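Local structure of glutathione peroxidase (Schistosoma mansoni, 2V1M) at residues L68-N73 with D99-I104; N73-Q78 with I130-S135; K119-G124 with Q142-K147. The protein catalyses the reduction of hydrogen peroxide by glutathione, giving glutathione disulfide and water. One frame throughout, in Å; residues are numbered along the deposited sequence.

Contact 1. Residues L68-N73 with D99-I104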
# COMPACT_ATOMS: atom_id res chain seq x y z
N LEU A 68 2.66 3.39 -0.77
CA LEU A 68 3.12 2.29 -1.62
C LEU A 68 1.88 1.55 -2.09
O LEU A 68 1.10 1.07 -1.26
CB LEU A 68 4.02 1.32 -0.85
CG LEU A 68 5.39 1.77 -0.40
CD1 LEU A 68 5.39 2.79 0.63
CD2 LEU A 68 6.15 0.52 0.05
N ALA A 69 1.71 1.44 -3.41
CA ALA A 69 0.50 0.81 -3.99
C ALA A 69 0.89 -0.45 -4.76
O ALA A 69 1.69 -0.40 -5.72
CB ALA A 69 -0.20 1.79 -4.92
N PHE A 70 0.32 -1.58 -4.32
CA PHE A 70 0.57 -2.90 -4.88
C PHE A 70 -0.66 -3.40 -5.63
O PHE A 70 -1.65 -3.77 -5.02
CB PHE A 70 0.92 -3.89 -3.76
CG PHE A 70 2.31 -3.63 -3.21
CD1 PHE A 70 3.42 -4.21 -3.81
CD2 PHE A 70 2.48 -2.78 -2.11
CE1 PHE A 70 4.70 -3.94 -3.36
CE2 PHE A 70 3.77 -2.51 -1.65
CZ PHE A 70 4.88 -3.09 -2.27
N PRO A 71 -0.59 -3.43 -6.97
CA PRO A 71 -1.71 -4.02 -7.74
C PRO A 71 -1.86 -5.49 -7.38
O PRO A 71 -0.89 -6.20 -7.14
CB PRO A 71 -1.26 -3.86 -9.20
CG PRO A 71 -0.27 -2.66 -9.16
CD PRO A 71 0.47 -2.91 -7.87
N CYS A 72 -3.12 -5.95 -7.40
CA CYS A 72 -3.41 -7.35 -7.06
C CYS A 72 -4.71 -7.73 -7.75
O CYS A 72 -5.70 -6.99 -7.66
CB CYS A 72 -3.56 -7.48 -5.51
SG CYS A 72 -4.07 -9.13 -4.99
N ASN A 73 -4.69 -8.88 -8.44
CA ASN A 73 -5.83 -9.36 -9.21
C ASN A 73 -6.58 -10.52 -8.50
O ASN A 73 -7.25 -11.30 -9.19
CB ASN A 73 -5.40 -9.79 -10.62
CG ASN A 73 -6.60 -9.91 -11.56
OD1 ASN A 73 -7.55 -9.14 -11.47
ND2 ASN A 73 -6.55 -10.87 -12.46
N ASP A 99 4.40 5.86 -4.91
CA ASP A 99 5.14 4.75 -5.48
C ASP A 99 4.20 3.61 -5.86
O ASP A 99 3.47 3.07 -5.03
CB ASP A 99 6.22 4.30 -4.50
CG ASP A 99 7.32 5.34 -4.34
OD1 ASP A 99 7.52 6.16 -5.26
OD2 ASP A 99 8.00 5.29 -3.30
N MET A 100 4.29 3.21 -7.13
CA MET A 100 3.55 2.10 -7.72
C MET A 100 4.44 0.90 -7.92
O MET A 100 5.62 1.02 -8.32
CB MET A 100 3.00 2.52 -9.10
CG MET A 100 1.96 3.66 -9.09
SD MET A 100 0.41 3.25 -8.26
CE MET A 100 -0.12 1.79 -9.15
N PHE A 101 3.86 -0.28 -7.67
CA PHE A 101 4.58 -1.55 -7.77
C PHE A 101 4.00 -2.48 -8.81
O PHE A 101 2.91 -2.28 -9.34
CB PHE A 101 4.69 -2.19 -6.37
CG PHE A 101 5.54 -1.33 -5.45
CD1 PHE A 101 6.91 -1.53 -5.38
CD2 PHE A 101 4.97 -0.23 -4.77
CE1 PHE A 101 7.73 -0.69 -4.59
CE2 PHE A 101 5.77 0.60 -4.02
CZ PHE A 101 7.16 0.39 -3.95
N SER A 102 4.77 -3.52 -9.15
CA SER A 102 4.25 -4.59 -9.96
C SER A 102 3.23 -5.44 -9.18
O SER A 102 3.18 -5.47 -7.95
CB SER A 102 5.40 -5.48 -10.47
OG SER A 102 6.15 -4.84 -11.49
N LYS A 103 2.41 -6.12 -9.97
CA LYS A 103 1.30 -6.92 -9.43
C LYS A 103 1.83 -8.08 -8.59
O LYS A 103 2.83 -8.76 -8.94
CB LYS A 103 0.41 -7.35 -10.60
CG LYS A 103 -0.90 -8.04 -10.22
CD LYS A 103 -1.60 -8.66 -11.42
CE LYS A 103 -1.95 -7.60 -12.47
NZ LYS A 103 -2.75 -8.20 -13.58
N ILE A 104 1.15 -8.33 -7.46
CA ILE A 104 1.46 -9.39 -6.53
C ILE A 104 0.18 -10.06 -6.07
O ILE A 104 -0.95 -9.59 -6.34
CB ILE A 104 2.21 -8.85 -5.30
CG1 ILE A 104 1.38 -7.81 -4.55
CG2 ILE A 104 3.62 -8.34 -5.71
CD1 ILE A 104 1.88 -7.51 -3.12
O HOH W 1 -2.59 -10.73 -8.31
O HOH W 2 -3.39 -11.04 -13.54
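Leu-68 and Ala-69 pair in parallel with Asp-99 and Met-100, joining strand 65-71 to the short edge strand 99-100 in a buried beta-alpha-beta crossover whose helix is 83-94. The ladder is brief. Ala-69 N donates to Asp-99 O at 2.9 Å, and Phe-101 N returns a bond to Ala-69 O, both carbonyls being met almost head-on. The next rung fails because Pro-71 has no N-H to give: its CD lies 2.9 Å from Phe-101 O, a buried carbonyl oxygen that finds no partner in the model. Beyond this break the chains meet again, with Ile-104 N bonding to Pro-71 O at 3.0 Å. Further out, a water accepts from Asn-73 N and donates to Ile-104 O.

On the face of the sheet that carries Leu-68, the rings of Phe-70 and Phe-101 form an offset stack, centroids 4.5 Å apart and planes 16° from parallel. Phe-70 CZ lies over one face of the Phe-101 ring, offset toward its rim, and CE1 comes to 3.4 Å from Phe-101 CG, while Leu-68 CB packs against CE2 of Phe-101. Ile-104 CG1 sits between the backbone N and carbonyl carbon (chi1 60°), and with chi2 near 164° CD1 extends to 3.7 Å from Phe-70 CD1. On the reverse face Ala-69 CB meets the sulfur of Met-100, SD, at 3.7 Å.

Strand 33-39 takes the far edge of 65-71, with backbone bonds from Leu-68 and Phe-70 to Leu-35, Val-37 and Val-39. Val-16 of strand 15-17 touches both stacked phenylalanines, whereas helix 83-94 packs against the other face, Ile-86 on Pro-71 and Val-90 on Met-100.

Contact 2. Residues N73-Q78 with I130-S135. With SO4 (sulfate ion), chain B.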
# COMPACT_ATOMS: atom_id res chain seq x y z
N ASN A 73 -4.69 -8.88 -8.44
CA ASN A 73 -5.83 -9.36 -9.21
C ASN A 73 -6.58 -10.52 -8.50
O ASN A 73 -7.25 -11.30 -9.19
CB ASN A 73 -5.40 -9.79 -10.62
CG ASN A 73 -6.60 -9.91 -11.56
OD1 ASN A 73 -7.55 -9.14 -11.47
ND2 ASN A 73 -6.55 -10.87 -12.46
N GLN A 74 -6.48 -10.62 -7.17
CA GLN A 74 -7.15 -11.70 -6.45
C GLN A 74 -8.61 -11.42 -6.12
O GLN A 74 -9.27 -12.33 -5.59
CB GLN A 74 -6.38 -12.07 -5.19
CG GLN A 74 -5.07 -12.74 -5.52
CD GLN A 74 -4.35 -13.19 -4.26
OE1 GLN A 74 -3.99 -12.37 -3.41
NE2 GLN A 74 -4.19 -14.51 -4.12
N PHE A 75 -9.12 -10.21 -6.39
CA PHE A 75 -10.44 -9.81 -5.91
C PHE A 75 -11.34 -9.44 -7.09
O PHE A 75 -11.29 -8.32 -7.59
CB PHE A 75 -10.30 -8.66 -4.89
CG PHE A 75 -9.38 -9.02 -3.74
CD1 PHE A 75 -9.79 -9.96 -2.78
CD2 PHE A 75 -8.10 -8.50 -3.69
CE1 PHE A 75 -8.92 -10.32 -1.75
CE2 PHE A 75 -7.24 -8.85 -2.64
CZ PHE A 75 -7.67 -9.77 -1.67
N GLY A 76 -12.14 -10.42 -7.50
CA GLY A 76 -13.11 -10.17 -8.54
C GLY A 76 -12.51 -9.93 -9.92
O GLY A 76 -13.17 -9.38 -10.80
N GLY A 77 -11.26 -10.34 -10.12
CA GLY A 77 -10.57 -10.08 -11.40
C GLY A 77 -10.55 -8.58 -11.73
O GLY A 77 -10.63 -8.18 -12.91
N GLN A 78 -10.36 -7.74 -10.70
CA GLN A 78 -10.45 -6.30 -10.87
C GLN A 78 -9.13 -5.59 -11.16
O GLN A 78 -9.12 -4.36 -11.34
CB GLN A 78 -11.20 -5.68 -9.69
CG GLN A 78 -12.64 -6.12 -9.70
CD GLN A 78 -13.45 -5.64 -8.49
OE1 GLN A 78 -12.94 -5.06 -7.53
NE2 GLN A 78 -14.76 -5.89 -8.53
N ILE A 130 -6.71 -10.67 3.56
CA ILE A 130 -7.13 -9.40 2.97
C ILE A 130 -8.52 -9.64 2.35
O ILE A 130 -8.73 -10.64 1.64
CB ILE A 130 -6.13 -8.91 1.90
CG1 ILE A 130 -4.70 -8.82 2.44
CG2 ILE A 130 -6.60 -7.61 1.26
CD1 ILE A 130 -4.55 -7.95 3.69
N LYS A 131 -9.45 -8.72 2.62
CA LYS A 131 -10.83 -8.99 2.25
C LYS A 131 -11.25 -8.50 0.88
O LYS A 131 -12.15 -9.09 0.27
CB LYS A 131 -11.76 -8.42 3.29
CG LYS A 131 -11.71 -9.17 4.59
CD LYS A 131 -12.49 -8.42 5.66
CE LYS A 131 -12.62 -9.18 6.97
NZ LYS A 131 -11.31 -9.57 7.54
N TRP A 132 -10.62 -7.44 0.38
CA TRP A 132 -10.93 -6.95 -0.96
C TRP A 132 -9.81 -5.99 -1.37
O TRP A 132 -8.84 -5.77 -0.62
CB TRP A 132 -12.34 -6.27 -1.02
CG TRP A 132 -12.92 -6.30 -2.40
CD1 TRP A 132 -13.17 -5.22 -3.22
CD2 TRP A 132 -13.28 -7.46 -3.16
NE1 TRP A 132 -13.67 -5.65 -4.43
CE2 TRP A 132 -13.74 -7.02 -4.43
CE3 TRP A 132 -13.29 -8.85 -2.89
CZ2 TRP A 132 -14.21 -7.91 -5.42
CZ3 TRP A 132 -13.77 -9.74 -3.88
CH2 TRP A 132 -14.21 -9.25 -5.13
N ASN A 133 -9.94 -5.41 -2.56
CA ASN A 133 -9.04 -4.33 -2.97
C ASN A 133 -9.10 -3.17 -1.97
O ASN A 133 -10.14 -2.88 -1.37
CB ASN A 133 -9.41 -3.86 -4.37
CG ASN A 133 -9.54 -5.01 -5.34
OD1 ASN A 133 -8.59 -5.76 -5.58
ND2 ASN A 133 -10.76 -5.17 -5.87
N PHE A 134 -7.98 -2.45 -1.88
CA PHE A 134 -7.86 -1.20 -1.13
C PHE A 134 -7.90 -1.37 0.39
O PHE A 134 -8.34 -0.48 1.09
CB PHE A 134 -8.84 -0.12 -1.61
CG PHE A 134 -8.60 0.24 -3.06
CD1 PHE A 134 -7.52 1.04 -3.43
CD2 PHE A 134 -9.47 -0.20 -4.07
CE1 PHE A 134 -7.29 1.40 -4.74
CE2 PHE A 134 -9.23 0.15 -5.39
CZ PHE A 134 -8.16 0.93 -5.75
N SER A 135 -7.39 -2.50 0.90
CA SER A 135 -7.05 -2.51 2.32
C SER A 135 -5.80 -1.62 2.51
O SER A 135 -5.08 -1.31 1.54
CB SER A 135 -6.73 -3.93 2.78
OG SER A 135 -6.87 -4.06 4.18
S SO4 B . -9.90 -6.08 7.49
O1 SO4 B . -9.49 -7.53 7.44
O2 SO4 B . -11.02 -5.99 8.45
O3 SO4 B . -8.72 -5.32 7.97
O4 SO4 B . -10.37 -5.64 6.18
O HOH W 3 -8.32 -7.74 -7.71
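Phe-75 and Trp-132 bring two irregular loops together, their CA atoms 5.7 Å apart. Past Phe-75 the chain turns through Gly-76 and Gly-77, both with positive phi, and a weak bond from Gln-78 N to Phe-75 O closes the turn.

The side chains of Phe-75 and Trp-132 run alongside each other in opposite senses. The CB of Phe-75 sits over the six-membered ring of the indole, 3.5 Å from its centroid, in a CH-pi contact, while the phenyl ring lies with one face on Trp-132 CA. At its far end CZ reaches Ile-130 CG2 at 3.8 Å. Asn-133 OD1 approaches the ring edge, 3.4 Å from Phe-75 CD2; a water that accepts from Phe-75 N lies 2.9 Å from Asn-133 OD1 and can donate to it. The Gln-78 amide stands nearly perpendicular to the indole, and OE1 accepts a weak, bent bond from Trp-132 NE1 at 3.2 Å. Asn-133 ND2 bonds the oxidised cysteine, a sulfonic acid, at position 43, and Trp-132 NE1 does so weakly. This grouping is consistent with the family's selenocysteine (or cysteine)-Gln-Trp-Asn active site, its first residue changed here.

Loop 73-78 leads from strand 65-71 to helix 83-94; loop 130-135 precedes strand 136-139. Asn-38 of strand 33-39 bonds Trp-132 O, and Phe-134 packs on helix 46-60 through Thr-46 and Asn-49.

Contact 3. Residues K119-G124 with Q142-K147. With SO4 (sulfate ion), chain C.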
# COMPACT_ATOMS: atom_id res chain seq x y z
N LYS A 119 0.29 -9.06 7.39
CA LYS A 119 -0.82 -9.80 8.01
C LYS A 119 -0.39 -10.50 9.31
O LYS A 119 -1.23 -10.69 10.19
CB LYS A 119 -1.39 -10.83 7.03
CG LYS A 119 -2.11 -10.21 5.84
CD LYS A 119 -2.83 -11.25 4.99
CE LYS A 119 -1.88 -12.24 4.35
NZ LYS A 119 -2.65 -13.26 3.62
N SER A 120 0.90 -10.83 9.44
CA SER A 120 1.38 -11.45 10.68
C SER A 120 1.46 -10.44 11.83
O SER A 120 1.56 -10.85 13.00
CB SER A 120 2.76 -12.10 10.49
OG SER A 120 3.80 -11.16 10.50
N ARG A 121 1.45 -9.14 11.50
CA ARG A 121 1.60 -8.09 12.51
C ARG A 121 0.29 -7.42 12.92
O ARG A 121 0.23 -6.91 14.06
CB ARG A 121 2.62 -7.02 12.06
CG ARG A 121 4.06 -7.52 11.99
CD ARG A 121 4.58 -7.91 13.39
NE ARG A 121 6.01 -8.18 13.43
CZ ARG A 121 6.95 -7.25 13.55
NH1 ARG A 121 6.63 -5.97 13.66
NH2 ARG A 121 8.23 -7.63 13.58
N GLN A 122 -0.68 -7.36 12.00
CA GLN A 122 -1.97 -6.71 12.32
C GLN A 122 -3.09 -7.57 11.78
O GLN A 122 -3.20 -7.78 10.55
CB GLN A 122 -2.05 -5.31 11.69
CG GLN A 122 -1.18 -4.28 12.37
CD GLN A 122 -1.63 -4.00 13.80
OE1 GLN A 122 -0.88 -4.27 14.78
NE2 GLN A 122 -2.83 -3.52 14.00
N HIS A 123 -3.92 -8.04 12.70
CA HIS A 123 -5.04 -8.93 12.38
C HIS A 123 -6.20 -8.12 11.79
O HIS A 123 -6.50 -6.99 12.21
CB HIS A 123 -5.49 -9.63 13.64
CG HIS A 123 -6.32 -10.86 13.35
ND1 HIS A 123 -7.67 -10.78 13.06
CD2 HIS A 123 -6.00 -12.18 13.27
CE1 HIS A 123 -8.14 -11.99 12.85
NE2 HIS A 123 -7.15 -12.86 12.95
N GLY A 124 -6.87 -8.75 10.82
CA GLY A 124 -8.07 -8.17 10.22
C GLY A 124 -9.30 -8.32 11.13
O GLY A 124 -9.23 -8.80 12.28
N GLN A 142 9.99 3.19 12.04
CA GLN A 142 10.88 2.06 12.29
C GLN A 142 10.45 0.80 11.54
O GLN A 142 10.95 -0.30 11.80
CB GLN A 142 11.01 1.78 13.81
CG GLN A 142 11.75 2.88 14.53
CD GLN A 142 10.92 4.13 14.75
OE1 GLN A 142 9.77 4.07 15.19
NE2 GLN A 142 11.52 5.28 14.47
N GLY A 143 9.54 0.94 10.58
CA GLY A 143 9.20 -0.17 9.70
C GLY A 143 8.24 -1.19 10.32
O GLY A 143 8.11 -2.30 9.80
N GLN A 144 7.57 -0.79 11.41
CA GLN A 144 6.66 -1.68 12.15
C GLN A 144 5.22 -1.42 11.71
O GLN A 144 4.74 -0.29 11.83
CB GLN A 144 6.79 -1.44 13.65
CG GLN A 144 8.23 -1.48 14.14
CD GLN A 144 8.85 -2.83 13.90
OE1 GLN A 144 8.41 -3.83 14.47
NE2 GLN A 144 9.86 -2.90 13.04
N PRO A 145 4.51 -2.44 11.21
CA PRO A 145 3.06 -2.28 10.89
C PRO A 145 2.27 -2.19 12.19
O PRO A 145 2.23 -3.15 12.98
CB PRO A 145 2.71 -3.53 10.10
CG PRO A 145 4.07 -4.14 9.68
CD PRO A 145 4.98 -3.81 10.85
N VAL A 146 1.65 -1.02 12.42
CA VAL A 146 0.97 -0.77 13.68
C VAL A 146 -0.52 -0.53 13.54
O VAL A 146 -1.19 -0.41 14.59
CB VAL A 146 1.65 0.32 14.54
CG1 VAL A 146 3.06 -0.10 14.93
CG2 VAL A 146 1.65 1.66 13.80
N LYS A 147 -1.07 -0.47 12.31
CA LYS A 147 -2.52 -0.39 12.18
C LYS A 147 -2.89 -0.95 10.83
O LYS A 147 -2.12 -0.85 9.85
CB LYS A 147 -3.05 1.03 12.37
CG LYS A 147 -4.54 1.05 12.78
CD LYS A 147 -4.88 2.28 13.62
CE LYS A 147 -6.37 2.43 13.83
NZ LYS A 147 -6.69 3.68 14.57
S SO4 C . -7.74 -16.31 11.26
O1 SO4 C . -8.61 -17.48 11.45
O2 SO4 C . -8.25 -15.24 12.13
O3 SO4 C . -6.39 -16.71 11.66
O4 SO4 C . -7.75 -15.85 9.86
O HOH W 4 4.39 -4.49 14.16
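Arg-121 and Gln-122, at the C-terminal end of helix 113-121, pack across the start of edge strand 145-149 of the central thioredoxin-like sheet. That strand carries a classic beta bulge, Val-146 and Lys-147 both facing Leu-138 of the neighbouring strand. Pro-145, just before the bulge, turns its ring toward the helix and meets the aliphatic part of Arg-121, with Pro-145 CD 4.0 Å from Arg-121 CG; Phe-117 and Leu-118 of the same helix touch it too. Gln-122 CG lies 3.6 Å from Pro-145 O. The same carbonyl accepts from a water that in turn accepts from Arg-121 NH1, 2.7 Å away.

Arg-121 NH1 also bonds Gln-144 OE1 at 2.9 Å. The oxygen lies in the guanidinium plane, but the donor stands well above the amide carbonyl plane, the two flat groups being turned 45° against each other. A bend at chi2 (-61°) folds Gln-144 CD back, and the amide is gripped from its other end as well: NE2 donates to Asn-9 O and, in a nearly straight bond of 3.1 Å, to Gln-142 O.

Contact 1 runs directly into contact 2: they share Asn-73, their centres lie 12 Å apart, and Cys-72 O packs 3.8 Å from Asn-133 OD1. Strand 65-71 leads into loop 73-78, which packs on 130-135, whose Trp-132 and Asn-133 bond the oxidised cysteine at position 43, the former weakly. Contact 3 is more remote, its centre about 18 Å from that of contact 1 across the chain's centre and 19 Å from that of contact 2, yet Lys-119 CD meets Ile-130 CD1 at 4.0 Å. Arg-148 makes a second tie, bonding Gln-122 O and the sulfate held by Lys-131. Contacts 1 and 3 reach the same sheet at its two outermost strands, 99-100 and 145-149.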